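Local structure of sugar isomerase (Sinorhizobium meliloti, 3QC0) at residues H203-P211 and R219-L229; G63-P71 and A81-A92. The protein binds zinc in a TIM barrel of the xylose isomerase-like family and probably isomerises a sugar, though its substrate is not established. All blocks are in the same frame, centred on the assembly; numbering follows the deposited sequence.

Contact 1. Residues H203-P211 and R219-L229; sequences HHICDWLVP and RGMMGDGVIDL
The long loop that follows barrel strand 200-205, the strand bearing the zinc ligand H204, folds back on itself around the carboxylate of D207, which sits inside the loop G220-I227. D207 OD2 accepts from G223 N at 2.9 Å, on its anti side and somewhat out of the carboxylate plane, and weakly from G225 N. I227 N donates to D207 OD1 at 2.9 Å (163°), on its syn lone pair. W208 N, from the same segment as D207, meets OD1 on the anti side, again somewhat out of plane. M221-D224 form a type II beta turn, which brings G223 N to the carboxylate. Beside it the backbones of D207 and G220 make a single antiparallel bridge: G220 N donates to D207 O at 2.8 Å, and the return bond is weak. Further on, V226 N binds W208 O at 3.0 Å. CD2 of L209 lies 3.7 Å from G220 CA, where a side chain on G220 would clash with it. The M222 side chain, bent at chi2 and chi3, crosses that of I205 at about a right angle, with M222 SE 4.0 Å from I205 CD1. The extended R219 side chain passes C206 SG, NH1 3.7 Å away, and hydrogen-bonds the zinc ligand D177 and the carbonyl of E248. With its oxygens gripped by backbone N-H groups, the D207 carboxylate is held against rotation, and these donors would probably stabilise its negative charge in a buried setting.

Contact 2. Residues G63-P71 and A81-A92; sequences GLCRGGFFP and AIDDNRRAVDEA
With CG anti to the carbonyl carbon (chi1 -83°) and the amide turned across the chain, N85 reaches from its helix to the backbone of G68, and F70 lays its ring beside that amide. N85 grips G68 twice: G68 N donates to N85 OD1 at 2.7 Å, slightly tilted from the carbonyl plane, while N85 ND2 donates to G68 O at 2.9 Å, nearly straight at 167° and on a lone pair in the carbonyl plane. The second N-H of N85 ND2 goes to A81 O, one turn back in the helix, at 2.8 Å, from above that carbonyl's plane. A81 O also accepts the helical bond from N85 N. The F70 ring lies only 13° from parallel to the amide, with CE1 3.5 Å from N85 ND2, and G68 O stands over the centre of one ring face. I82 CG1 meets the ring edge. Replacing N85 with an alanine would remove the amide and is likely to leave G68 N and O without these partners and F70 without the flat group beside its ring. Strand 60-68 and helix 75-94 open a beta-alpha-beta unit of the TIM barrel, completed by strand 100-103; strand 64-68 and helix 81-92 run roughly antiparallel, their axes 7.7 Å apart at closest approach. With no side chain on G67, N85 OD1 comes to 3.4 Å from G67 CA, where a CB would clash. At the other end L64, CG anti to the backbone N, rests CD2 against the helix backbone, over A88 O and A92 N, 3.5 Å from the latter, and against E91 CB; the E91 carboxylate itself pairs with R39.

Overall arrangement
Contact 2 precedes contact 1 along the chain, and the two lie on opposite sides of the chain's centre, about 27 Å apart between centres, with nearest atoms about 5 Å apart but not touching. Both reach the same eight-stranded barrel, through its third and seventh strands. Contact 1 belongs directly to the metal site: H204 binds zinc together with E142, D177 and E248. Contact 2 stands farther off, the F69 side chain about 11 Å from the zinc and about 9 Å from that of E142. R219 and R66 each hydrogen-bond an unidentified ligand, probably from the crystallisation liquor; such molecules often mark pockets, so both contacts may flank the substrate site.

Contact 1. Residues H203-P211 and R219-L229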
ATOM      1  N   HIS A 203     -12.202   0.699  15.640  1.00 16.38           N
ATOM      2  CA  HIS A 203     -12.605   0.826  14.232  1.00 15.77           C
ATOM      3  C   HIS A 203     -12.527   2.283  13.868  1.00 16.40           C
ATOM      4  O   HIS A 203     -13.273   3.109  14.439  1.00 17.43           O
ATOM      5  CB  HIS A 203     -14.027   0.287  14.067  1.00 16.83           C
ATOM      6  CG  HIS A 203     -14.586   0.419  12.689  1.00 16.09           C
ATOM      7  ND1 HIS A 203     -15.930   0.309  12.424  1.00 18.42           N
ATOM      8  CD2 HIS A 203     -13.978   0.627  11.483  1.00 16.97           C
ATOM      9  CE1 HIS A 203     -16.130   0.426  11.122  1.00 19.11           C
ATOM     10  NE2 HIS A 203     -14.973   0.668  10.534  1.00 17.89           N
ATOM     11  N   HIS A 204     -11.592   2.629  12.978  1.00 15.82           N
ATOM     12  CA  HIS A 204     -11.405   4.002  12.554  1.00 16.39           C
ATOM     13  C   HIS A 204     -11.991   4.185  11.168  1.00 15.82           C
ATOM     14  O   HIS A 204     -11.775   3.338  10.267  1.00 15.85           O
ATOM     15  CB  HIS A 204      -9.934   4.437  12.520  1.00 15.58           C
ATOM     16  CG  HIS A 204      -9.178   4.158  13.770  1.00 15.33           C
ATOM     17  ND1 HIS A 204      -7.809   4.285  13.862  1.00 15.76           N
ATOM     18  CD2 HIS A 204      -9.612   3.774  14.999  1.00 15.13           C
ATOM     19  CE1 HIS A 204      -7.437   3.975  15.103  1.00 17.93           C
ATOM     20  NE2 HIS A 204      -8.514   3.680  15.809  1.00 16.88           N
ATOM     21  N   ILE A 205     -12.674   5.313  10.991  1.00 16.85           N
ATOM     22  CA  ILE A 205     -13.344   5.636   9.740  1.00 16.02           C
ATOM     23  C   ILE A 205     -12.907   6.969   9.141  1.00 17.22           C
ATOM     24  O   ILE A 205     -12.446   7.859   9.834  1.00 16.55           O
ATOM     25  CB  ILE A 205     -14.880   5.586   9.868  1.00 17.27           C
ATOM     26  CG1 ILE A 205     -15.363   6.541  10.962  1.00 17.26           C
ATOM     27  CG2 ILE A 205     -15.341   4.137  10.102  1.00 18.07           C
ATOM     28  CD1 ILE A 205     -16.935   6.717  10.942  1.00 20.15           C
ATOM     29  N   CYS A 206     -13.061   7.029   7.814  1.00 15.35           N
ATOM     30  CA  CYS A 206     -12.601   8.111   6.931  1.00 16.71           C
ATOM     31  C   CYS A 206     -12.815   7.518   5.529  1.00 16.77           C
ATOM     32  O   CYS A 206     -13.551   6.548   5.387  1.00 18.00           O
ATOM     33  CB  CYS A 206     -11.145   8.513   7.180  1.00 15.52           C
ATOM     34  SG  CYS A 206      -9.997   7.157   6.973  1.00 17.97           S
ATOM     35  N   ASP A 207     -12.220   8.124   4.519  1.00 16.53           N
ATOM     36  CA  ASP A 207     -12.384   7.601   3.186  1.00 16.19           C
ATOM     37  C   ASP A 207     -11.114   7.742   2.356  1.00 15.05           C
ATOM     38  O   ASP A 207     -10.226   8.546   2.689  1.00 15.64           O
ATOM     39  CB  ASP A 207     -13.571   8.289   2.464  1.00 16.19           C
ATOM     40  CG  ASP A 207     -14.416   7.311   1.634  1.00 16.91           C
ATOM     41  OD1 ASP A 207     -13.864   6.265   1.157  1.00 16.71           O
ATOM     42  OD2 ASP A 207     -15.635   7.591   1.417  1.00 18.47           O
ATOM     43  N   TRP A 208     -11.056   6.933   1.301  1.00 15.63           N
ATOM     44  CA  TRP A 208      -9.979   6.947   0.330  1.00 15.02           C
ATOM     45  C   TRP A 208     -10.431   7.692  -0.911  1.00 15.01           C
ATOM     46  O   TRP A 208     -11.338   7.244  -1.603  1.00 16.50           O
ATOM     47  CB  TRP A 208      -9.545   5.499  -0.013  1.00 14.29           C
ATOM     48  CG  TRP A 208      -8.353   5.501  -0.940  1.00 14.49           C
ATOM     49  CD1 TRP A 208      -8.376   5.626  -2.314  1.00 14.98           C
ATOM     50  CD2 TRP A 208      -6.968   5.433  -0.582  1.00 14.15           C
ATOM     51  NE1 TRP A 208      -7.102   5.590  -2.809  1.00 14.34           N
ATOM     52  CE2 TRP A 208      -6.219   5.482  -1.769  1.00 13.70           C
ATOM     53  CE3 TRP A 208      -6.297   5.261   0.600  1.00 12.98           C
ATOM     54  CZ2 TRP A 208      -4.840   5.433  -1.768  1.00 14.19           C
ATOM     55  CZ3 TRP A 208      -4.933   5.235   0.610  1.00 14.09           C
ATOM     56  CH2 TRP A 208      -4.211   5.287  -0.572  1.00 14.21           C
ATOM     57  N   LEU A 209      -9.826   8.852  -1.146  1.00 16.05           N
ATOM     58  CA  LEU A 209     -10.242   9.721  -2.252  1.00 16.86           C
ATOM     59  C   LEU A 209      -9.657   9.281  -3.583  1.00 17.54           C
ATOM     60  O   LEU A 209      -8.565   8.739  -3.634  1.00 17.40           O
ATOM     61  CB  LEU A 209      -9.852  11.170  -1.946  1.00 17.87           C
ATOM     62  CG  LEU A 209     -10.459  11.791  -0.678  1.00 18.65           C
ATOM     63  CD1 LEU A 209      -9.841  13.200  -0.515  1.00 19.72           C
ATOM     64  CD2 LEU A 209     -12.001  11.749  -0.749  1.00 18.57           C
ATOM     65  N   VAL A 210     -10.392   9.594  -4.652  1.00 17.81           N
ATOM     66  CA  VAL A 210      -9.889   9.421  -6.013  1.00 18.00           C
ATOM     67  C   VAL A 210      -9.929  10.794  -6.722  1.00 19.65           C
ATOM     68  O   VAL A 210     -11.010  11.301  -7.015  1.00 20.73           O
ATOM     69  CB  VAL A 210     -10.691   8.355  -6.816  1.00 18.43           C
ATOM     70  CG1 VAL A 210     -10.233   8.324  -8.303  1.00 18.40           C
ATOM     71  CG2 VAL A 210     -10.553   6.962  -6.143  1.00 19.56           C
ATOM     72  N   PRO A 211      -8.759  11.376  -7.007  1.00 21.33           N
ATOM     73  CA  PRO A 211      -7.418  10.934  -6.653  1.00 21.38           C
ATOM     74  C   PRO A 211      -7.104  11.238  -5.195  1.00 21.19           C
ATOM     75  O   PRO A 211      -7.757  12.091  -4.572  1.00 21.64           O
ATOM     76  CB  PRO A 211      -6.530  11.804  -7.538  1.00 23.29           C
ATOM     77  CG  PRO A 211      -7.310  13.094  -7.606  1.00 23.83           C
ATOM     78  CD  PRO A 211      -8.723  12.657  -7.763  1.00 22.51           C
ATOM     79  N   ARG A 219      -6.643  12.227   3.586  1.00 18.02           N
ATOM     80  CA  ARG A 219      -7.767  11.354   3.898  1.00 17.72           C
ATOM     81  C   ARG A 219      -9.080  12.059   3.586  1.00 18.55           C
ATOM     82  O   ARG A 219      -9.183  13.297   3.735  1.00 19.16           O
ATOM     83  CB  ARG A 219      -7.802  10.920   5.353  1.00 17.99           C
ATOM     84  CG  ARG A 219      -6.590  10.179   5.846  1.00 17.13           C
ATOM     85  CD  ARG A 219      -6.898   9.515   7.169  1.00 16.12           C
ATOM     86  NE  ARG A 219      -5.800   8.720   7.681  1.00 16.20           N
ATOM     87  CZ  ARG A 219      -5.919   7.798   8.630  1.00 17.31           C
ATOM     88  NH1 ARG A 219      -7.072   7.611   9.266  1.00 16.96           N
ATOM     89  NH2 ARG A 219      -4.858   7.084   8.984  1.00 21.29           N
ATOM     90  N   GLY A 220     -10.082  11.284   3.195  1.00 18.20           N
ATOM     91  CA  GLY A 220     -11.401  11.807   2.856  1.00 19.07           C
ATOM     92  C   GLY A 220     -12.380  11.755   3.998  1.00 19.15           C
ATOM     93  O   GLY A 220     -12.275  10.907   4.904  1.00 19.22           O
HETATM   94  N   MSE A 221     -13.323  12.703   3.983  1.00 19.57           N
HETATM   95  CA  MSE A 221     -14.518  12.579   4.760  1.00 20.12           C
HETATM   96  C   MSE A 221     -15.298  11.368   4.244  1.00 20.49           C
HETATM   97  O   MSE A 221     -15.390  11.129   3.030  1.00 20.01           O
HETATM   98  CB  MSE A 221     -15.344  13.858   4.583  1.00 20.79           C
HETATM   99  CG  MSE A 221     -16.673  13.897   5.292  1.00 22.49           C
HETATM  100 SE   MSE A 221     -16.642  13.755   7.210  0.75 20.62          SE
HETATM  101  CE  MSE A 221     -15.814  15.542   7.454  1.00 22.21           C
HETATM  102  N   MSE A 222     -15.888  10.636   5.155  1.00 19.86           N
HETATM  103  CA  MSE A 222     -16.672   9.458   4.806  1.00 20.44           C
HETATM  104  C   MSE A 222     -17.718   9.797   3.765  1.00 21.09           C
HETATM  105  O   MSE A 222     -18.508  10.710   3.958  1.00 21.89           O
HETATM  106  CB  MSE A 222     -17.399   8.897   6.016  1.00 20.65           C
HETATM  107  CG  MSE A 222     -16.547   8.313   7.076  1.00 18.78           C
HETATM  108 SE   MSE A 222     -15.789   9.597   8.340  0.75 16.84          SE
HETATM  109  CE  MSE A 222     -17.354  10.418   9.040  1.00 17.82           C
ATOM    110  N   GLY A 223     -17.754   9.043   2.678  1.00 20.02           N
ATOM    111  CA  GLY A 223     -18.670   9.269   1.566  1.00 20.78           C
ATOM    112  C   GLY A 223     -18.116  10.081   0.414  1.00 20.64           C
ATOM    113  O   GLY A 223     -18.742  10.130  -0.657  1.00 22.21           O
ATOM    114  N   ASP A 224     -16.986  10.744   0.611  1.00 20.18           N
ATOM    115  CA  ASP A 224     -16.359  11.510  -0.452  1.00 20.63           C
ATOM    116  C   ASP A 224     -15.442  10.620  -1.278  1.00 20.43           C
ATOM    117  O   ASP A 224     -14.987  11.028  -2.365  1.00 20.10           O
ATOM    118  CB  ASP A 224     -15.545  12.692   0.100  1.00 20.08           C
ATOM    119  CG  ASP A 224     -16.410  13.894   0.525  1.00 22.43           C
ATOM    120  OD1 ASP A 224     -17.641  13.869   0.281  1.00 23.86           O
ATOM    121  OD2 ASP A 224     -15.804  14.876   1.017  1.00 22.46           O
ATOM    122  N   GLY A 225     -15.151   9.413  -0.771  1.00 19.68           N
ATOM    123  CA  GLY A 225     -14.243   8.488  -1.471  1.00 19.22           C
ATOM    124  C   GLY A 225     -14.925   7.189  -1.860  1.00 18.29           C
ATOM    125  O   GLY A 225     -16.133   7.142  -2.055  1.00 19.51           O
ATOM    126  N   VAL A 226     -14.123   6.120  -1.961  1.00 16.61           N
ATOM    127  CA  VAL A 226     -14.525   4.862  -2.573  1.00 16.70           C
ATOM    128  C   VAL A 226     -14.624   3.679  -1.643  1.00 16.10           C
ATOM    129  O   VAL A 226     -14.898   2.562  -2.101  1.00 17.31           O
ATOM    130  CB  VAL A 226     -13.556   4.486  -3.712  1.00 16.96           C
ATOM    131  CG1 VAL A 226     -13.554   5.580  -4.757  1.00 22.05           C
ATOM    132  CG2 VAL A 226     -12.170   4.131  -3.168  1.00 18.40           C
ATOM    133  N   ILE A 227     -14.389   3.861  -0.354  1.00 16.78           N
ATOM    134  CA  ILE A 227     -14.422   2.726   0.560  1.00 16.06           C
ATOM    135  C   ILE A 227     -15.844   2.282   0.819  1.00 17.59           C
ATOM    136  O   ILE A 227     -16.726   3.094   1.042  1.00 17.63           O
ATOM    137  CB  ILE A 227     -13.725   3.044   1.913  1.00 16.25           C
ATOM    138  CG1 ILE A 227     -12.240   3.403   1.677  1.00 13.72           C
ATOM    139  CG2 ILE A 227     -13.872   1.865   2.889  1.00 15.78           C
ATOM    140  CD1 ILE A 227     -11.443   3.682   2.939  1.00 14.17           C
ATOM    141  N   ASP A 228     -16.067   0.979   0.792  1.00 17.02           N
ATOM    142  CA  ASP A 228     -17.360   0.404   1.162  1.00 18.71           C
ATOM    143  C   ASP A 228     -17.446   0.377   2.681  1.00 18.50           C
ATOM    144  O   ASP A 228     -17.311  -0.690   3.306  1.00 17.62           O
ATOM    145  CB  ASP A 228     -17.455  -0.984   0.542  1.00 20.10           C
ATOM    146  CG  ASP A 228     -18.750  -1.729   0.860  1.00 21.04           C
ATOM    147  OD1 ASP A 228     -19.683  -1.160   1.463  1.00 21.91           O
ATOM    148  OD2 ASP A 228     -18.836  -2.949   0.489  1.00 24.06           O
ATOM    149  N   LEU A 229     -17.643   1.580   3.267  1.00 18.24           N
ATOM    150  CA  LEU A 229     -17.676   1.751   4.726  1.00 18.64           C
ATOM    151  C   LEU A 229     -18.767   0.880   5.336  1.00 18.74           C
ATOM    152  O   LEU A 229     -18.543   0.190   6.347  1.00 19.98           O
ATOM    153  CB  LEU A 229     -17.845   3.227   5.088  1.00 18.79           C
ATOM    154  CG  LEU A 229     -16.666   4.124   4.722  1.00 17.14           C
ATOM    155  CD1 LEU A 229     -17.040   5.626   4.779  1.00 18.02           C
ATOM    156  CD2 LEU A 229     -15.429   3.794   5.606  1.00 18.59           C
TER
HETATM  157  O   HOH W   1     -16.461   1.149   8.101  1.00 20.84           O
HETATM  158  O   HOH W   2     -17.346   5.720   0.682  1.00 19.64           O
HETATM  159  O   HOH W   3     -13.050  10.702  -4.255  1.00 22.44           O

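Contact 2. Residues G63-P71 and A81-A92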
ATOM      1  N   GLY A  63      -9.461   5.427  21.892  1.00 18.93           N
ATOM      2  CA  GLY A  63      -8.041   5.164  21.833  1.00 18.17           C
ATOM      3  C   GLY A  63      -7.250   6.346  22.356  1.00 18.63           C
ATOM      4  O   GLY A  63      -7.808   7.452  22.494  1.00 19.19           O
ATOM      5  N   LEU A  64      -5.973   6.109  22.641  1.00 16.67           N
ATOM      6  CA  LEU A  64      -4.978   7.180  22.769  1.00 17.08           C
ATOM      7  C   LEU A  64      -3.968   6.953  21.637  1.00 15.51           C
ATOM      8  O   LEU A  64      -3.448   5.838  21.468  1.00 15.39           O
ATOM      9  CB  LEU A  64      -4.265   7.138  24.118  1.00 16.61           C
ATOM     10  CG  LEU A  64      -3.152   8.157  24.342  1.00 16.71           C
ATOM     11  CD1 LEU A  64      -3.679   9.625  24.304  1.00 16.50           C
ATOM     12  CD2 LEU A  64      -2.406   7.876  25.668  1.00 16.51           C
ATOM     13  N   CYS A  65      -3.700   8.009  20.876  1.00 16.48           N
ATOM     14  CA  CYS A  65      -2.736   7.951  19.784  1.00 15.87           C
ATOM     15  C   CYS A  65      -1.442   8.664  20.153  1.00 15.93           C
ATOM     16  O   CYS A  65      -1.475   9.884  20.425  1.00 17.61           O
ATOM     17  CB  CYS A  65      -3.294   8.606  18.539  1.00 16.42           C
ATOM     18  SG  CYS A  65      -4.631   7.719  17.771  1.00 22.86           S
ATOM     19  N   ARG A  66      -0.283   8.006  20.167  1.00 15.15           N
ATOM     20  CA  ARG A  66      -0.077   6.582  19.919  1.00 14.66           C
ATOM     21  C   ARG A  66       1.227   6.167  20.556  1.00 14.36           C
ATOM     22  O   ARG A  66       2.129   6.978  20.782  1.00 15.33           O
ATOM     23  CB  ARG A  66      -0.033   6.263  18.389  1.00 15.23           C
ATOM     24  CG  ARG A  66       1.131   6.851  17.590  1.00 16.48           C
ATOM     25  CD  ARG A  66       1.015   8.284  17.315  1.00 17.50           C
ATOM     26  NE  ARG A  66       1.830   8.745  16.179  1.00 17.00           N
ATOM     27  CZ  ARG A  66       2.826   9.602  16.187  1.00 22.92           C
ATOM     28  NH1 ARG A  66       3.236  10.259  17.288  1.00 25.92           N
ATOM     29  NH2 ARG A  66       3.397   9.866  15.001  1.00 24.57           N
ATOM     30  N   GLY A  67       1.352   4.864  20.789  1.00 13.16           N
ATOM     31  CA  GLY A  67       2.631   4.243  21.063  1.00 12.42           C
ATOM     32  C   GLY A  67       3.165   3.611  19.780  1.00 11.86           C
ATOM     33  O   GLY A  67       2.700   3.929  18.675  1.00 13.03           O
ATOM     34  N   GLY A  68       4.156   2.763  19.956  1.00 12.34           N
ATOM     35  CA  GLY A  68       4.825   2.058  18.872  1.00 11.84           C
ATOM     36  C   GLY A  68       6.241   2.539  18.672  1.00 13.01           C
ATOM     37  O   GLY A  68       6.980   2.776  19.605  1.00 13.00           O
ATOM     38  N   PHE A  69       6.594   2.712  17.395  1.00 12.54           N
ATOM     39  CA  PHE A  69       7.917   3.158  16.974  1.00 12.43           C
ATOM     40  C   PHE A  69       9.033   2.377  17.614  1.00 11.83           C
ATOM     41  O   PHE A  69       9.958   2.926  18.198  1.00 12.98           O
ATOM     42  CB  PHE A  69       8.012   4.690  17.165  1.00 13.04           C
ATOM     43  CG  PHE A  69       6.979   5.395  16.363  1.00 16.80           C
ATOM     44  CD1 PHE A  69       7.145   5.527  15.001  1.00 20.12           C
ATOM     45  CD2 PHE A  69       5.804   5.850  16.947  1.00 20.22           C
ATOM     46  CE1 PHE A  69       6.141   6.125  14.198  1.00 20.71           C
ATOM     47  CE2 PHE A  69       4.815   6.431  16.159  1.00 21.41           C
ATOM     48  CZ  PHE A  69       4.988   6.559  14.802  1.00 21.14           C
ATOM     49  N   PHE A  70       8.961   1.048  17.430  1.00 10.81           N
ATOM     50  CA  PHE A  70       9.899   0.141  18.075  1.00 12.20           C
ATOM     51  C   PHE A  70      11.273  -0.057  17.432  1.00 12.65           C
ATOM     52  O   PHE A  70      12.266  -0.127  18.143  1.00 12.77           O
ATOM     53  CB  PHE A  70       9.239  -1.236  18.265  1.00 13.20           C
ATOM     54  CG  PHE A  70       8.038  -1.205  19.158  1.00 12.47           C
ATOM     55  CD1 PHE A  70       8.203  -1.094  20.527  1.00 14.37           C
ATOM     56  CD2 PHE A  70       6.759  -1.362  18.655  1.00 13.38           C
ATOM     57  CE1 PHE A  70       7.122  -1.083  21.348  1.00 12.87           C
ATOM     58  CE2 PHE A  70       5.669  -1.371  19.492  1.00 13.01           C
ATOM     59  CZ  PHE A  70       5.867  -1.220  20.851  1.00 13.40           C
ATOM     60  N   PRO A  71      11.356  -0.170  16.088  1.00 12.35           N
ATOM     61  CA  PRO A  71      12.697  -0.512  15.569  1.00 13.82           C
ATOM     62  C   PRO A  71      13.698   0.613  15.743  1.00 14.49           C
ATOM     63  O   PRO A  71      13.337   1.800  15.627  1.00 15.43           O
ATOM     64  CB  PRO A  71      12.432  -0.839  14.085  1.00 14.63           C
ATOM     65  CG  PRO A  71      10.968  -1.182  14.010  1.00 13.13           C
ATOM     66  CD  PRO A  71      10.328  -0.274  15.049  1.00 11.83           C
ATOM     67  N   ALA A  81      12.512   3.409  23.060  1.00 13.33           N
ATOM     68  CA  ALA A  81      11.178   3.320  22.484  1.00 13.33           C
ATOM     69  C   ALA A  81      10.232   2.524  23.383  1.00 11.99           C
ATOM     70  O   ALA A  81       9.101   2.946  23.642  1.00 12.42           O
ATOM     71  CB  ALA A  81      11.224   2.718  21.067  1.00 13.03           C
ATOM     72  N   ILE A  82      10.695   1.378  23.867  1.00 12.01           N
ATOM     73  CA  ILE A  82       9.874   0.545  24.762  1.00 12.13           C
ATOM     74  C   ILE A  82       9.471   1.353  25.988  1.00 12.45           C
ATOM     75  O   ILE A  82       8.305   1.340  26.404  1.00 12.36           O
ATOM     76  CB  ILE A  82      10.611  -0.728  25.101  1.00 12.03           C
ATOM     77  CG1 ILE A  82      10.681  -1.672  23.890  1.00 12.07           C
ATOM     78  CG2 ILE A  82       9.944  -1.445  26.301  1.00 13.07           C
ATOM     79  CD1 ILE A  82      11.800  -2.712  23.955  1.00 11.92           C
ATOM     80  N   ASP A  83      10.429   2.064  26.574  1.00 12.82           N
ATOM     81  CA  ASP A  83      10.147   2.832  27.766  1.00 13.65           C
ATOM     82  C   ASP A  83       9.150   3.943  27.494  1.00 13.70           C
ATOM     83  O   ASP A  83       8.268   4.182  28.338  1.00 15.23           O
ATOM     84  CB  ASP A  83      11.456   3.276  28.457  1.00 14.69           C
ATOM     85  CG  ASP A  83      11.394   3.138  29.964  1.00 15.05           C
ATOM     86  OD1 ASP A  83      10.885   2.105  30.488  1.00 16.99           O
ATOM     87  OD2 ASP A  83      11.854   4.084  30.642  1.00 17.91           O
ATOM     88  N   ASP A  84       9.261   4.647  26.339  0.59 13.64           N
ATOM     89  CA  ASP A  84       8.220   5.600  25.929  0.59 14.20           C
ATOM     90  C   ASP A  84       6.845   4.989  25.875  0.59 12.71           C
ATOM     91  O   ASP A  84       5.869   5.619  26.274  0.59 13.70           O
ATOM     92  CB  ASP A  84       8.517   6.283  24.567  0.59 15.07           C
ATOM     93  CG  ASP A  84       7.401   7.241  24.118  0.59 15.72           C
ATOM     94  OD1 ASP A  84       7.197   8.256  24.860  0.59 15.85           O
ATOM     95  OD2 ASP A  84       6.686   6.940  23.104  0.59 16.36           O
ATOM     96  N   ASN A  85       6.746   3.742  25.381  1.00 12.26           N
ATOM     97  CA  ASN A  85       5.476   3.081  25.325  1.00 11.95           C
ATOM     98  C   ASN A  85       4.901   2.837  26.726  1.00 12.66           C
ATOM     99  O   ASN A  85       3.689   2.871  26.891  1.00 12.75           O
ATOM    100  CB  ASN A  85       5.592   1.743  24.578  1.00 11.54           C
ATOM    101  CG  ASN A  85       5.530   1.903  23.060  1.00 12.39           C
ATOM    102  OD1 ASN A  85       4.443   1.788  22.496  1.00 14.10           O
ATOM    103  ND2 ASN A  85       6.676   2.172  22.405  1.00 12.96           N
ATOM    104  N   ARG A  86       5.783   2.584  27.700  1.00 11.37           N
ATOM    105  CA  ARG A  86       5.311   2.454  29.085  1.00 11.92           C
ATOM    106  C   ARG A  86       4.698   3.765  29.574  1.00 12.44           C
ATOM    107  O   ARG A  86       3.659   3.744  30.236  1.00 13.83           O
ATOM    108  CB  ARG A  86       6.424   1.965  29.997  1.00 11.92           C
ATOM    109  CG  ARG A  86       6.911   0.571  29.653  1.00 11.77           C
ATOM    110  CD  ARG A  86       8.002   0.061  30.593  1.00 13.06           C
ATOM    111  NE  ARG A  86       8.475  -1.260  30.203  1.00 14.56           N
ATOM    112  CZ  ARG A  86       9.707  -1.546  29.776  1.00 12.86           C
ATOM    113  NH1 ARG A  86      10.683  -0.629  29.630  1.00 13.84           N
ATOM    114  NH2 ARG A  86       9.941  -2.766  29.408  1.00 14.89           N
ATOM    115  N   ARG A  87       5.309   4.900  29.215  1.00 12.75           N
ATOM    116  CA  ARG A  87       4.724   6.193  29.526  1.00 14.10           C
ATOM    117  C   ARG A  87       3.363   6.369  28.830  1.00 14.19           C
ATOM    118  O   ARG A  87       2.404   6.841  29.414  1.00 14.72           O
ATOM    119  CB  ARG A  87       5.666   7.330  29.120  1.00 14.11           C
ATOM    120  CG  ARG A  87       7.069   7.316  29.697  1.00 16.18           C
ATOM    121  CD  ARG A  87       7.112   7.680  31.191  1.00 19.07           C
ATOM    122  NE  ARG A  87       6.522   6.617  32.011  1.00 18.49           N
ATOM    123  CZ  ARG A  87       7.109   5.450  32.295  1.00 18.76           C
ATOM    124  NH1 ARG A  87       8.330   5.152  31.856  1.00 18.25           N
ATOM    125  NH2 ARG A  87       6.451   4.552  33.007  1.00 18.91           N
ATOM    126  N   ALA A  88       3.276   5.951  27.557  1.00 13.09           N
ATOM    127  CA  ALA A  88       2.049   6.022  26.831  1.00 13.82           C
ATOM    128  C   ALA A  88       0.947   5.199  27.497  1.00 14.21           C
ATOM    129  O   ALA A  88      -0.200   5.615  27.547  1.00 14.41           O
ATOM    130  CB  ALA A  88       2.249   5.600  25.346  1.00 13.56           C
ATOM    131  N   VAL A  89       1.305   4.021  28.003  1.00 13.31           N
ATOM    132  CA  VAL A  89       0.373   3.185  28.741  1.00 14.22           C
ATOM    133  C   VAL A  89      -0.099   3.917  29.985  1.00 14.21           C
ATOM    134  O   VAL A  89      -1.278   3.905  30.250  1.00 15.09           O
ATOM    135  CB  VAL A  89       1.008   1.850  29.136  1.00 13.42           C
ATOM    136  CG1 VAL A  89       0.186   1.125  30.243  1.00 15.03           C
ATOM    137  CG2 VAL A  89       1.149   0.934  27.878  1.00 13.80           C
ATOM    138  N   ASP A  90       0.820   4.557  30.705  1.00 15.14           N
ATOM    139  CA  ASP A  90       0.442   5.286  31.922  1.00 15.78           C
ATOM    140  C   ASP A  90      -0.570   6.413  31.600  1.00 16.70           C
ATOM    141  O   ASP A  90      -1.524   6.664  32.344  1.00 17.13           O
ATOM    142  CB  ASP A  90       1.669   5.848  32.625  1.00 16.25           C
ATOM    143  CG  ASP A  90       2.588   4.788  33.175  1.00 16.83           C
ATOM    144  OD1 ASP A  90       2.254   3.560  33.189  1.00 17.82           O
ATOM    145  OD2 ASP A  90       3.687   5.187  33.613  1.00 20.62           O
ATOM    146  N   GLU A  91      -0.322   7.127  30.507  1.00 15.99           N
ATOM    147  CA  GLU A  91      -1.206   8.166  30.016  1.00 17.29           C
ATOM    148  C   GLU A  91      -2.584   7.591  29.675  1.00 16.68           C
ATOM    149  O   GLU A  91      -3.617   8.125  30.094  1.00 19.56           O
ATOM    150  CB  GLU A  91      -0.579   8.883  28.820  1.00 16.90           C
ATOM    151  CG  GLU A  91       0.735   9.587  29.118  1.00 18.19           C
ATOM    152  CD  GLU A  91       1.562   9.922  27.892  1.00 21.69           C
ATOM    153  OE1 GLU A  91       0.966  10.028  26.804  1.00 20.81           O
ATOM    154  OE2 GLU A  91       2.818  10.056  28.038  1.00 24.30           O
ATOM    155  N   ALA A  92      -2.610   6.497  28.916  1.00 17.03           N
ATOM    156  CA  ALA A  92      -3.850   5.859  28.558  1.00 17.31           C
ATOM    157  C   ALA A  92      -4.643   5.446  29.783  1.00 18.59           C
ATOM    158  O   ALA A  92      -5.866   5.585  29.810  1.00 19.87           O
ATOM    159  CB  ALA A  92      -3.608   4.614  27.611  1.00 16.74           C
TER